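Local coordinates for protein dipicolinate synthase subunit A (Bacillus halodurans, PDB 3D4O) that probably acts in making dipicolinic acid, the spore compound, as subunit A of dipicolinate synthase, an oxidoreductase-like chain of two Rossmann-type domains, at residues N229-M234 with T238-L243; G248-R253 with I260-V265; M49-V54 with E82-T87; S67-N70 with K74-T77. All blocks are in the same frame, centred on the assembly; numbering follows the deposited sequence.

Contact 1 of 4, residues N229-M234 with T238-L243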
loop_
_atom_site.group_PDB
_atom_site.type_symbol
_atom_site.label_atom_id
_atom_site.label_comp_id
_atom_site.label_asym_id
_atom_site.label_seq_id
_atom_site.Cartn_x
_atom_site.Cartn_y
_atom_site.Cartn_z
ATOM N N ASN C 229 13.740 5.429 -24.668
ATOM C CA ASN C 229 14.967 4.596 -24.647
ATOM C C ASN C 229 15.187 4.006 -23.287
ATOM O O ASN C 229 15.666 2.879 -23.142
ATOM C CB ASN C 229 16.234 5.319 -25.139
ATOM C CG ASN C 229 16.580 4.965 -26.582
ATOM O OD1 ASN C 229 16.674 3.781 -26.931
ATOM N ND2 ASN C 229 16.792 5.979 -27.421
ATOM N N VAL C 230 14.795 4.754 -22.280
ATOM C CA VAL C 230 14.945 4.260 -20.916
ATOM C C VAL C 230 13.953 3.123 -20.743
ATOM O O VAL C 230 14.295 1.996 -20.365
ATOM C CB VAL C 230 14.672 5.360 -19.879
ATOM C CG1 VAL C 230 14.588 4.774 -18.473
ATOM C CG2 VAL C 230 15.778 6.421 -19.966
ATOM N N LEU C 231 12.712 3.462 -21.011
ATOM C CA LEU C 231 11.612 2.505 -20.939
ATOM C C LEU C 231 11.925 1.239 -21.735
ATOM O O LEU C 231 11.658 0.141 -21.272
ATOM C CB LEU C 231 10.281 3.119 -21.425
ATOM C CG LEU C 231 9.612 4.133 -20.481
ATOM C CD1 LEU C 231 8.475 4.893 -21.154
ATOM C CD2 LEU C 231 9.111 3.474 -19.237
ATOM N N ALA C 232 12.530 1.395 -22.903
ATOM C CA ALA C 232 12.804 0.248 -23.771
ATOM C C ALA C 232 13.725 -0.807 -23.127
ATOM O O ALA C 232 13.656 -1.998 -23.448
ATOM C CB ALA C 232 13.393 0.707 -25.098
ATOM N N GLU C 233 14.553 -0.363 -22.200
ATOM C CA GLU C 233 15.523 -1.254 -21.521
ATOM C C GLU C 233 15.018 -1.828 -20.216
ATOM O O GLU C 233 15.627 -2.710 -19.615
ATOM C CB GLU C 233 16.845 -0.507 -21.287
ATOM C CG GLU C 233 17.728 -0.521 -22.545
ATOM C CD GLU C 233 18.213 -1.931 -22.851
ATOM O OE1 GLU C 233 18.731 -2.589 -21.920
ATOM O OE2 GLU C 233 18.049 -2.392 -24.006
HETATM N N MSE C 234 13.885 -1.326 -19.778
HETATM C CA MSE C 234 13.307 -1.766 -18.487
HETATM C C MSE C 234 12.652 -3.118 -18.572
HETATM O O MSE C 234 12.261 -3.534 -19.638
HETATM C CB MSE C 234 12.261 -0.770 -17.982
HETATM C CG MSE C 234 12.874 0.435 -17.346
HETATM SE SE MSE C 234 11.548 1.782 -16.854
HETATM C CE MSE C 234 9.950 0.739 -16.835
ATOM N N THR C 238 7.944 -3.762 -14.953
ATOM C CA THR C 238 8.265 -2.592 -14.145
ATOM C C THR C 238 7.041 -1.710 -13.921
ATOM O O THR C 238 6.201 -1.546 -14.791
ATOM C CB THR C 238 9.358 -1.738 -14.744
ATOM O OG1 THR C 238 10.466 -2.563 -15.079
ATOM C CG2 THR C 238 9.828 -0.711 -13.726
ATOM N N PHE C 239 6.972 -1.149 -12.723
ATOM C CA PHE C 239 5.900 -0.212 -12.369
ATOM C C PHE C 239 6.517 1.176 -12.180
ATOM O O PHE C 239 7.402 1.381 -11.352
ATOM C CB PHE C 239 5.186 -0.700 -11.116
ATOM C CG PHE C 239 4.044 0.186 -10.653
ATOM C CD1 PHE C 239 3.244 0.851 -11.548
ATOM C CD2 PHE C 239 3.737 0.267 -9.313
ATOM C CE1 PHE C 239 2.210 1.634 -11.114
ATOM C CE2 PHE C 239 2.677 1.013 -8.873
ATOM C CZ PHE C 239 1.899 1.692 -9.784
ATOM N N VAL C 240 6.070 2.118 -12.993
ATOM C CA VAL C 240 6.579 3.487 -12.899
ATOM C C VAL C 240 5.542 4.368 -12.215
ATOM O O VAL C 240 4.442 4.512 -12.704
ATOM C CB VAL C 240 6.858 4.141 -14.266
ATOM C CG1 VAL C 240 7.210 5.629 -14.055
ATOM C CG2 VAL C 240 7.970 3.394 -15.058
ATOM N N ILE C 241 5.917 4.935 -11.079
ATOM C CA ILE C 241 5.045 5.840 -10.344
ATOM C C ILE C 241 5.621 7.243 -10.508
ATOM O O ILE C 241 6.721 7.515 -10.036
ATOM C CB ILE C 241 4.928 5.460 -8.845
ATOM C CG1 ILE C 241 4.242 4.092 -8.656
ATOM C CG2 ILE C 241 4.067 6.469 -8.096
ATOM C CD1 ILE C 241 4.171 3.621 -7.159
ATOM N N ASP C 242 4.907 8.095 -11.240
ATOM C CA ASP C 242 5.361 9.473 -11.524
ATOM C C ASP C 242 4.686 10.494 -10.614
ATOM O O ASP C 242 3.481 10.779 -10.700
ATOM C CB ASP C 242 5.176 9.818 -12.982
ATOM C CG ASP C 242 6.040 10.971 -13.418
ATOM O OD1 ASP C 242 6.607 11.684 -12.565
ATOM O OD2 ASP C 242 6.133 11.166 -14.634
ATOM N N LEU C 243 5.517 11.008 -9.711
ATOM C CA LEU C 243 5.105 11.931 -8.697
ATOM C C LEU C 243 5.323 13.363 -9.145
ATOM O O LEU C 243 4.836 14.274 -8.501
ATOM C CB LEU C 243 5.872 11.673 -7.385
ATOM C CG LEU C 243 5.612 10.337 -6.702
ATOM C CD1 LEU C 243 6.393 10.294 -5.416
ATOM C CD2 LEU C 243 4.108 10.164 -6.444
#
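L231, near the end of helix 228-233, and M234 just beyond it meet V240 and T238 on and beside strand 239-242. L231 extends its CD2 to CG2 of V240, a loose apolar touch at 4.3 Å. M234, past helix 228-233, carries most of the contact. Its CG lies beside the backbone N (chi1 -79°) and the chain runs on extended before bending at chi3, which swings CE, beyond the selenium of this selenomethionine, across T238 at about a right angle. M234 CE lies 3.3 Å from T238 CB, tighter than usual contact, and chi3 (19°) is nearly eclipsed, so the exact fit is doubtful. The same M234 CE is 3.8 Å from V240 CG2. A long, unbranched side chain suits this place, since its flexible end can lie against both the threonine and the valine. T238 turns its methyl CG2 to the same CE, while its hydroxyl goes to the carbonyl oxygens of P235 and V214. The contact thus closes the helix-to-strand half of the beta-alpha-beta unit 216-219, 228-233, 239-242. Chemically it is a buried, mainly apolar join, whose hold rests on shape and exclusion of water, with T238 OG1 satisfied by backbone.

Contact 2 of 4, residues G248-R253 with I260-V265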
loop_
_atom_site.group_PDB
_atom_site.type_symbol
_atom_site.label_atom_id
_atom_site.label_comp_id
_atom_site.label_asym_id
_atom_site.label_seq_id
_atom_site.Cartn_x
_atom_site.Cartn_y
_atom_site.Cartn_z
ATOM N N GLY C 248 4.412 15.505 -15.694
ATOM C CA GLY C 248 5.326 14.545 -15.091
ATOM C C GLY C 248 6.647 14.497 -15.809
ATOM O O GLY C 248 7.068 15.469 -16.413
ATOM N N GLY C 249 7.281 13.335 -15.769
ATOM C CA GLY C 249 8.605 13.155 -16.367
ATOM C C GLY C 249 8.777 11.848 -17.099
ATOM O O GLY C 249 9.877 11.319 -17.216
ATOM N N THR C 250 7.672 11.343 -17.614
ATOM C CA THR C 250 7.657 10.052 -18.298
ATOM C C THR C 250 7.015 10.087 -19.666
ATOM O O THR C 250 6.058 10.804 -19.904
ATOM C CB THR C 250 6.886 9.014 -17.418
ATOM O OG1 THR C 250 7.492 8.962 -16.128
ATOM C CG2 THR C 250 6.870 7.607 -18.041
ATOM N N ASP C 251 7.570 9.291 -20.566
ATOM C CA ASP C 251 6.962 9.117 -21.901
ATOM C C ASP C 251 5.850 8.076 -21.776
ATOM O O ASP C 251 6.034 6.881 -22.076
ATOM C CB ASP C 251 7.970 8.653 -22.928
ATOM C CG ASP C 251 7.427 8.733 -24.358
ATOM O OD1 ASP C 251 6.205 8.848 -24.541
ATOM O OD2 ASP C 251 8.239 8.686 -25.290
ATOM N N PHE C 252 4.714 8.564 -21.286
ATOM C CA PHE C 252 3.525 7.738 -21.029
ATOM C C PHE C 252 2.991 7.085 -22.283
ATOM O O PHE C 252 2.410 6.006 -22.218
ATOM C CB PHE C 252 2.392 8.526 -20.350
ATOM C CG PHE C 252 2.735 9.017 -18.961
ATOM C CD1 PHE C 252 2.857 8.127 -17.906
ATOM C CD2 PHE C 252 2.925 10.369 -18.715
ATOM C CE1 PHE C 252 3.176 8.577 -16.648
ATOM C CE2 PHE C 252 3.237 10.827 -17.455
ATOM C CZ PHE C 252 3.371 9.937 -16.424
ATOM N N ARG C 253 3.205 7.723 -23.425
ATOM C CA ARG C 253 2.685 7.168 -24.658
ATOM C C ARG C 253 3.529 5.942 -24.993
ATOM O O ARG C 253 3.007 4.886 -25.344
ATOM C CB ARG C 253 2.662 8.199 -25.804
ATOM N N ILE C 260 4.507 -1.132 -20.454
ATOM C CA ILE C 260 4.992 -0.812 -19.116
ATOM C C ILE C 260 3.880 -0.023 -18.428
ATOM O O ILE C 260 3.366 0.931 -18.991
ATOM C CB ILE C 260 6.259 0.063 -19.116
ATOM C CG1 ILE C 260 7.429 -0.641 -19.797
ATOM C CG2 ILE C 260 6.633 0.428 -17.689
ATOM C CD1 ILE C 260 7.982 -1.804 -19.040
ATOM N N LYS C 261 3.478 -0.469 -17.247
ATOM C CA LYS C 261 2.465 0.241 -16.434
ATOM C C LYS C 261 3.089 1.462 -15.762
ATOM O O LYS C 261 3.965 1.359 -14.901
ATOM C CB LYS C 261 1.875 -0.670 -15.354
ATOM C CG LYS C 261 0.758 -0.023 -14.543
ATOM C CD LYS C 261 0.046 -1.054 -13.672
ATOM C CE LYS C 261 -1.221 -0.480 -13.001
ATOM N NZ LYS C 261 -2.001 -1.510 -12.250
ATOM N N ALA C 262 2.621 2.619 -16.181
ATOM C CA ALA C 262 3.107 3.902 -15.688
ATOM C C ALA C 262 1.937 4.804 -15.329
ATOM O O ALA C 262 1.025 4.975 -16.112
ATOM C CB ALA C 262 3.980 4.554 -16.750
ATOM N N LEU C 263 1.990 5.377 -14.136
ATOM C CA LEU C 263 0.931 6.255 -13.641
ATOM C C LEU C 263 1.446 7.609 -13.136
ATOM O O LEU C 263 2.483 7.693 -12.465
ATOM C CB LEU C 263 0.173 5.564 -12.489
ATOM C CG LEU C 263 -0.497 4.195 -12.682
ATOM C CD1 LEU C 263 -1.054 3.715 -11.368
ATOM C CD2 LEU C 263 -1.607 4.271 -13.703
ATOM N N LEU C 264 0.702 8.655 -13.486
ATOM C CA LEU C 264 0.955 10.016 -13.014
ATOM C C LEU C 264 0.048 10.147 -11.790
ATOM O O LEU C 264 -1.163 10.206 -11.914
ATOM C CB LEU C 264 0.624 11.057 -14.107
ATOM C CG LEU C 264 0.920 12.535 -13.835
ATOM C CD1 LEU C 264 2.394 12.791 -13.608
ATOM C CD2 LEU C 264 0.427 13.386 -14.992
ATOM N N VAL C 265 0.644 10.210 -10.606
ATOM C CA VAL C 265 -0.114 10.121 -9.349
ATOM C C VAL C 265 -0.053 11.341 -8.415
ATOM O O VAL C 265 0.735 11.380 -7.468
ATOM C CB VAL C 265 0.382 8.924 -8.537
ATOM C CG1 VAL C 265 -0.457 8.772 -7.279
ATOM C CG2 VAL C 265 0.345 7.613 -9.388
#
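G248 and F252 face L264 and A262 respectively, each pair with CA atoms 6.6 Å apart, so the segment leading into helix 252-257 runs in the opposite sense to strand 261-264. G248 has a positive phi (82°), which favours glycine, and a side chain there would collide with L264, whose CD1 lies 3.7 Å from G248 CA. F252, in the first turn of the helix, does most of the touching. Its CG lies anti to the carbonyl carbon (chi1 -65°), and this brings the ring's CD1-CE1-CZ edge to A262, L263 and L264. F252 CD1 meets A262 CB at 3.9 Å, with the methyl near the ring plane at the edge. F252 CE1 approaches L263 C at 4.0 Å, and F252 CZ reaches L264 CB at 3.8 Å, the F252 and L264 side chains crossing at about a right angle. T250 CB sits over one face of the ring, toward its rim, and T250 CG2 adds a looser touch on A262. Small A262 leaves room for the ring, and an alanine in place of F252 would probably open a gap over A262 and L264 and leave T250 with no aromatic face to rest on. D251 caps the helix through Y254 N. The contact is apolar across the segments; bonds from G249 N and T250 OG1 to D242 OD2 hold the loop, and the ring packs the helix start against strand 261-264.

Contact 3 of 4, residues M49-V54 with E82-T87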
loop_
_atom_site.group_PDB
_atom_site.type_symbol
_atom_site.label_atom_id
_atom_site.label_comp_id
_atom_site.label_asym_id
_atom_site.label_seq_id
_atom_site.Cartn_x
_atom_site.Cartn_y
_atom_site.Cartn_z
HETATM N N MSE C 49 -21.967 28.255 -1.791
HETATM C CA MSE C 49 -22.481 28.943 -2.962
HETATM C C MSE C 49 -21.793 28.549 -4.247
HETATM O O MSE C 49 -20.781 27.842 -4.250
HETATM C CB MSE C 49 -22.334 30.459 -2.767
HETATM C CG MSE C 49 -20.887 30.993 -2.755
HETATM SE SE MSE C 49 -20.872 32.855 -2.139
HETATM C CE MSE C 49 -21.384 32.557 -0.283
ATOM N N ARG C 50 -22.391 29.031 -5.328
ATOM C CA ARG C 50 -21.868 28.851 -6.686
ATOM C C ARG C 50 -20.872 29.972 -6.922
ATOM O O ARG C 50 -20.995 31.064 -6.361
ATOM C CB ARG C 50 -22.974 28.904 -7.766
ATOM C CG ARG C 50 -24.028 27.804 -7.674
ATOM C CD ARG C 50 -25.013 27.857 -8.842
ATOM N NE ARG C 50 -25.545 29.202 -9.055
ATOM C CZ ARG C 50 -26.492 29.756 -8.307
ATOM N NH1 ARG C 50 -27.010 29.097 -7.279
ATOM N NH2 ARG C 50 -26.907 30.983 -8.577
ATOM N N ILE C 51 -19.906 29.697 -7.786
ATOM C CA ILE C 51 -18.809 30.637 -8.044
ATOM C C ILE C 51 -19.358 31.957 -8.554
ATOM O O ILE C 51 -18.801 33.024 -8.298
ATOM C CB ILE C 51 -17.717 30.042 -8.999
ATOM C CG1 ILE C 51 -16.360 30.676 -8.670
ATOM C CG2 ILE C 51 -18.129 30.176 -10.455
ATOM C CD1 ILE C 51 -15.166 30.059 -9.395
ATOM N N ASP C 52 -20.493 31.864 -9.233
ATOM C CA ASP C 52 -21.162 33.040 -9.827
ATOM C C ASP C 52 -21.915 33.857 -8.780
ATOM O O ASP C 52 -22.485 34.889 -9.103
ATOM C CB ASP C 52 -22.108 32.635 -10.980
ATOM C CG ASP C 52 -23.298 31.803 -10.519
ATOM O OD1 ASP C 52 -23.217 30.562 -10.627
ATOM O OD2 ASP C 52 -24.293 32.368 -10.015
ATOM N N GLU C 53 -21.913 33.390 -7.534
ATOM C CA GLU C 53 -22.636 34.099 -6.447
ATOM C C GLU C 53 -21.666 34.783 -5.487
ATOM O O GLU C 53 -22.073 35.451 -4.542
ATOM C CB GLU C 53 -23.503 33.127 -5.630
ATOM C CG GLU C 53 -24.494 32.287 -6.428
ATOM C CD GLU C 53 -25.385 31.416 -5.527
ATOM O OE1 GLU C 53 -26.433 31.909 -5.067
ATOM O OE2 GLU C 53 -25.077 30.225 -5.320
ATOM N N VAL C 54 -20.380 34.596 -5.746
ATOM C CA VAL C 54 -19.310 35.134 -4.879
ATOM C C VAL C 54 -19.291 36.657 -4.929
ATOM O O VAL C 54 -19.514 37.261 -5.974
ATOM C CB VAL C 54 -17.918 34.501 -5.217
ATOM C CG1 VAL C 54 -16.800 35.081 -4.357
ATOM C CG2 VAL C 54 -17.960 32.982 -5.025
ATOM N N GLU C 82 -20.113 19.580 -10.128
ATOM C CA GLU C 82 -20.201 20.856 -10.858
ATOM C C GLU C 82 -18.836 21.396 -11.253
ATOM O O GLU C 82 -17.852 21.302 -10.515
ATOM C CB GLU C 82 -20.972 21.918 -10.057
ATOM N N SER C 83 -18.828 21.966 -12.450
ATOM C CA SER C 83 -17.648 22.590 -13.063
ATOM C C SER C 83 -17.441 23.953 -12.458
ATOM O O SER C 83 -18.381 24.731 -12.335
ATOM C CB SER C 83 -17.840 22.762 -14.579
ATOM O OG SER C 83 -18.191 21.533 -15.191
ATOM N N ILE C 84 -16.194 24.232 -12.096
ATOM C CA ILE C 84 -15.822 25.510 -11.468
ATOM C C ILE C 84 -14.622 26.130 -12.166
ATOM O O ILE C 84 -13.532 25.593 -12.150
ATOM C CB ILE C 84 -15.530 25.296 -9.959
ATOM C CG1 ILE C 84 -16.752 24.699 -9.272
ATOM C CG2 ILE C 84 -15.154 26.590 -9.264
ATOM C CD1 ILE C 84 -16.462 24.207 -7.881
ATOM N N VAL C 85 -14.853 27.255 -12.821
ATOM C CA VAL C 85 -13.777 27.947 -13.526
ATOM C C VAL C 85 -13.528 29.305 -12.923
ATOM O O VAL C 85 -14.437 30.120 -12.775
ATOM C CB VAL C 85 -14.036 28.085 -15.052
ATOM C CG1 VAL C 85 -12.887 28.827 -15.702
ATOM C CG2 VAL C 85 -14.201 26.716 -15.701
ATOM N N LEU C 86 -12.273 29.516 -12.555
ATOM C CA LEU C 86 -11.824 30.774 -11.974
ATOM C C LEU C 86 -11.283 31.663 -13.077
ATOM O O LEU C 86 -10.261 31.372 -13.684
ATOM C CB LEU C 86 -10.744 30.535 -10.915
ATOM C CG LEU C 86 -10.300 31.786 -10.154
ATOM C CD1 LEU C 86 -11.469 32.441 -9.424
ATOM C CD2 LEU C 86 -9.212 31.447 -9.185
ATOM N N THR C 87 -11.983 32.757 -13.320
ATOM C CA THR C 87 -11.611 33.682 -14.383
ATOM C C THR C 87 -10.850 34.902 -13.902
ATOM O O THR C 87 -10.683 35.143 -12.710
ATOM C CB THR C 87 -12.846 34.208 -15.113
ATOM O OG1 THR C 87 -13.685 34.876 -14.177
ATOM C CG2 THR C 87 -13.623 33.090 -15.764
#
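I51 and I84 bring their CA atoms to 6.9 Å, the nearest approach of two chain pieces without long regular structure, a short 3-10 turn at 51-53 and the extended residues 82-87. I51 provides the whole of the first segment's touch, and it does so with the end of one branch. CG1 stands anti to the backbone N (chi1 -151°) and the chain stays extended beyond it, which drives CD1 straight into the other segment. I51 CD1 lies 3.5 Å from I84 CG2, a tight carbon pair, and equally 3.5 Å from V85 O, while L86 CD1 is a looser neighbour of I51 CD1 at 4.4 Å. An isoleucine fits because its long branch can end against I84 CG2, beside V85 O, with L86 CD1 further off. The charged residues R50, D52 and E53 form a salt-bridge network within the turn. R50 grips D52 side-on in a salt bridge, R50 NE to D52 OD1 at 3.1 Å and R50 NH2 to D52 OD2 at 3.3 Å, both tilted from the guanidinium plane. E53 OE2 takes the backbone N of R50 at 2.9 Å. It also lies over the guanidinium, toward its rim near NH1, a salt bridge of charge only. In the N-terminal domain, I51 and I84 both rest on V34 of strand 30-34, and I51 also meets W56 and M90. T87 caps helix 88-92 through M90 N, while L86 packs on I91 of that helix, so the contact gathers the strand, the turn and the helix start together.

Contact 4 of 4, residues S67-N70 with K74-T77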
loop_
_atom_site.group_PDB
_atom_site.type_symbol
_atom_site.label_atom_id
_atom_site.label_comp_id
_atom_site.label_asym_id
_atom_site.label_seq_id
_atom_site.Cartn_x
_atom_site.Cartn_y
_atom_site.Cartn_z
ATOM N N SER C 67 -3.559 21.734 -5.924
ATOM C CA SER C 67 -3.347 21.611 -7.391
ATOM C C SER C 67 -3.586 22.912 -8.148
ATOM O O SER C 67 -3.262 23.019 -9.319
ATOM C CB SER C 67 -4.275 20.541 -7.965
ATOM O OG SER C 67 -5.641 20.801 -7.622
ATOM N N GLY C 68 -4.132 23.911 -7.470
ATOM C CA GLY C 68 -4.464 25.187 -8.117
ATOM C C GLY C 68 -5.660 25.031 -9.044
ATOM O O GLY C 68 -6.739 24.598 -8.626
ATOM N N THR C 69 -5.468 25.453 -10.297
ATOM C CA THR C 69 -6.472 25.279 -11.371
ATOM C C THR C 69 -5.791 24.533 -12.500
ATOM O O THR C 69 -4.597 24.269 -12.439
ATOM C CB THR C 69 -6.992 26.611 -11.990
ATOM O OG1 THR C 69 -5.937 27.254 -12.703
ATOM C CG2 THR C 69 -7.532 27.559 -10.953
ATOM N N ASN C 70 -6.535 24.161 -13.525
ATOM C CA ASN C 70 -5.877 23.573 -14.704
ATOM C C ASN C 70 -5.635 24.713 -15.657
ATOM O O ASN C 70 -5.920 25.871 -15.335
ATOM C CB ASN C 70 -6.641 22.419 -15.358
ATOM C CG ASN C 70 -7.913 22.837 -16.072
ATOM O OD1 ASN C 70 -8.303 24.004 -16.121
ATOM N ND2 ASN C 70 -8.578 21.852 -16.634
ATOM N N LYS C 74 -9.965 25.719 -14.487
ATOM C CA LYS C 74 -10.893 24.795 -13.814
ATOM C C LYS C 74 -10.340 24.296 -12.474
ATOM O O LYS C 74 -9.189 23.880 -12.383
ATOM C CB LYS C 74 -11.310 23.657 -14.757
ATOM C CG LYS C 74 -12.526 22.873 -14.253
ATOM C CD LYS C 74 -12.178 21.506 -13.696
ATOM C CE LYS C 74 -12.625 20.411 -14.671
ATOM N NZ LYS C 74 -14.112 20.389 -14.793
ATOM N N VAL C 75 -11.185 24.372 -11.441
ATOM C CA VAL C 75 -10.809 23.994 -10.061
ATOM C C VAL C 75 -11.405 22.655 -9.677
ATOM O O VAL C 75 -12.606 22.458 -9.726
ATOM C CB VAL C 75 -11.271 25.074 -9.027
ATOM C CG1 VAL C 75 -10.735 24.767 -7.619
ATOM C CG2 VAL C 75 -10.865 26.486 -9.484
ATOM N N ASP C 76 -10.554 21.727 -9.296
ATOM C CA ASP C 76 -11.029 20.396 -8.882
ATOM C C ASP C 76 -11.652 20.406 -7.508
ATOM O O ASP C 76 -11.260 21.161 -6.611
ATOM C CB ASP C 76 -9.920 19.332 -8.934
ATOM C CG ASP C 76 -9.536 18.958 -10.371
ATOM O OD1 ASP C 76 -10.312 19.269 -11.320
ATOM O OD2 ASP C 76 -8.455 18.343 -10.549
ATOM N N THR C 77 -12.645 19.542 -7.400
ATOM C CA THR C 77 -13.369 19.277 -6.160
ATOM C C THR C 77 -13.988 17.892 -6.158
ATOM O O THR C 77 -14.611 17.473 -7.140
ATOM C CB THR C 77 -14.507 20.279 -5.910
ATOM O OG1 THR C 77 -15.183 19.901 -4.714
ATOM C CG2 THR C 77 -15.503 20.290 -7.072
HETATM O O HOH W 1 -7.704 22.202 -9.087
#
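A tight polar turn joins N70 and T69 to K74 and V75, within the long loop between strand 61-63 and helix 88-92 of the N-terminal domain. The chain reverses over three residues and the two arms come so close that the CA atoms of T69 and V75 are 4.7 Å apart. Two hydrogen bonds pair N70 with K74. N70 N gives to K74 O at 2.9 Å, and K74 N gives to N70 OD1, also at 2.9 Å but from well above the carbonyl plane. N70 OD1 takes A72 N as well, an Asx turn, so one amide oxygen holds two backbone nitrogens; an asparagine, short and able to curl back, suits this. K74 O is approached further by T69 CA at 3.2 Å in a CA-H...O contact. T69 OG1, placed between the backbone N and the carbonyl carbon (chi1 67°), donates to N70 O at 3.0 Å, and that same rotation turns T69 CG2 to V75 CG2 at 3.8 Å. With an alanine here N70 O would probably lose its hydroxyl partner and V75 the methyl it rests on, leaving the turn less firmly fixed. A water bridges the arms, donating to G68 O at 2.6 Å, accepting from D76 N and bonding S67 OG. The arms are therefore joined by the backbone bond from N70 N to K74 O, by N70 OD1 and by the bridging water, with a small apolar touch between T69 and V75 inside, while the hydroxyl of T69 braces its own arm.

From the N terminus, residues 49-54 meet 82-87, so contact 3 closes a loop of 27 residues that includes strand 61-63. Contact 4 nests inside that loop as a short turn, and the two meet where V75 N bonds I84 O, which ties the turn to the extended residues before helix 88-92. Both belong to the N-terminal domain. Contacts 1 and 2 follow in series in the second domain, about 28 and 21 Å from contact 4 between centres. Contact 1 closes the three-residue loop 235-237 after helix 228-233; contact 2 spans the rest of helix 252-257 before strand 261-264, each in a beta-alpha-beta unit. Their strands are neighbours in one sheet, and M234 packs on I260.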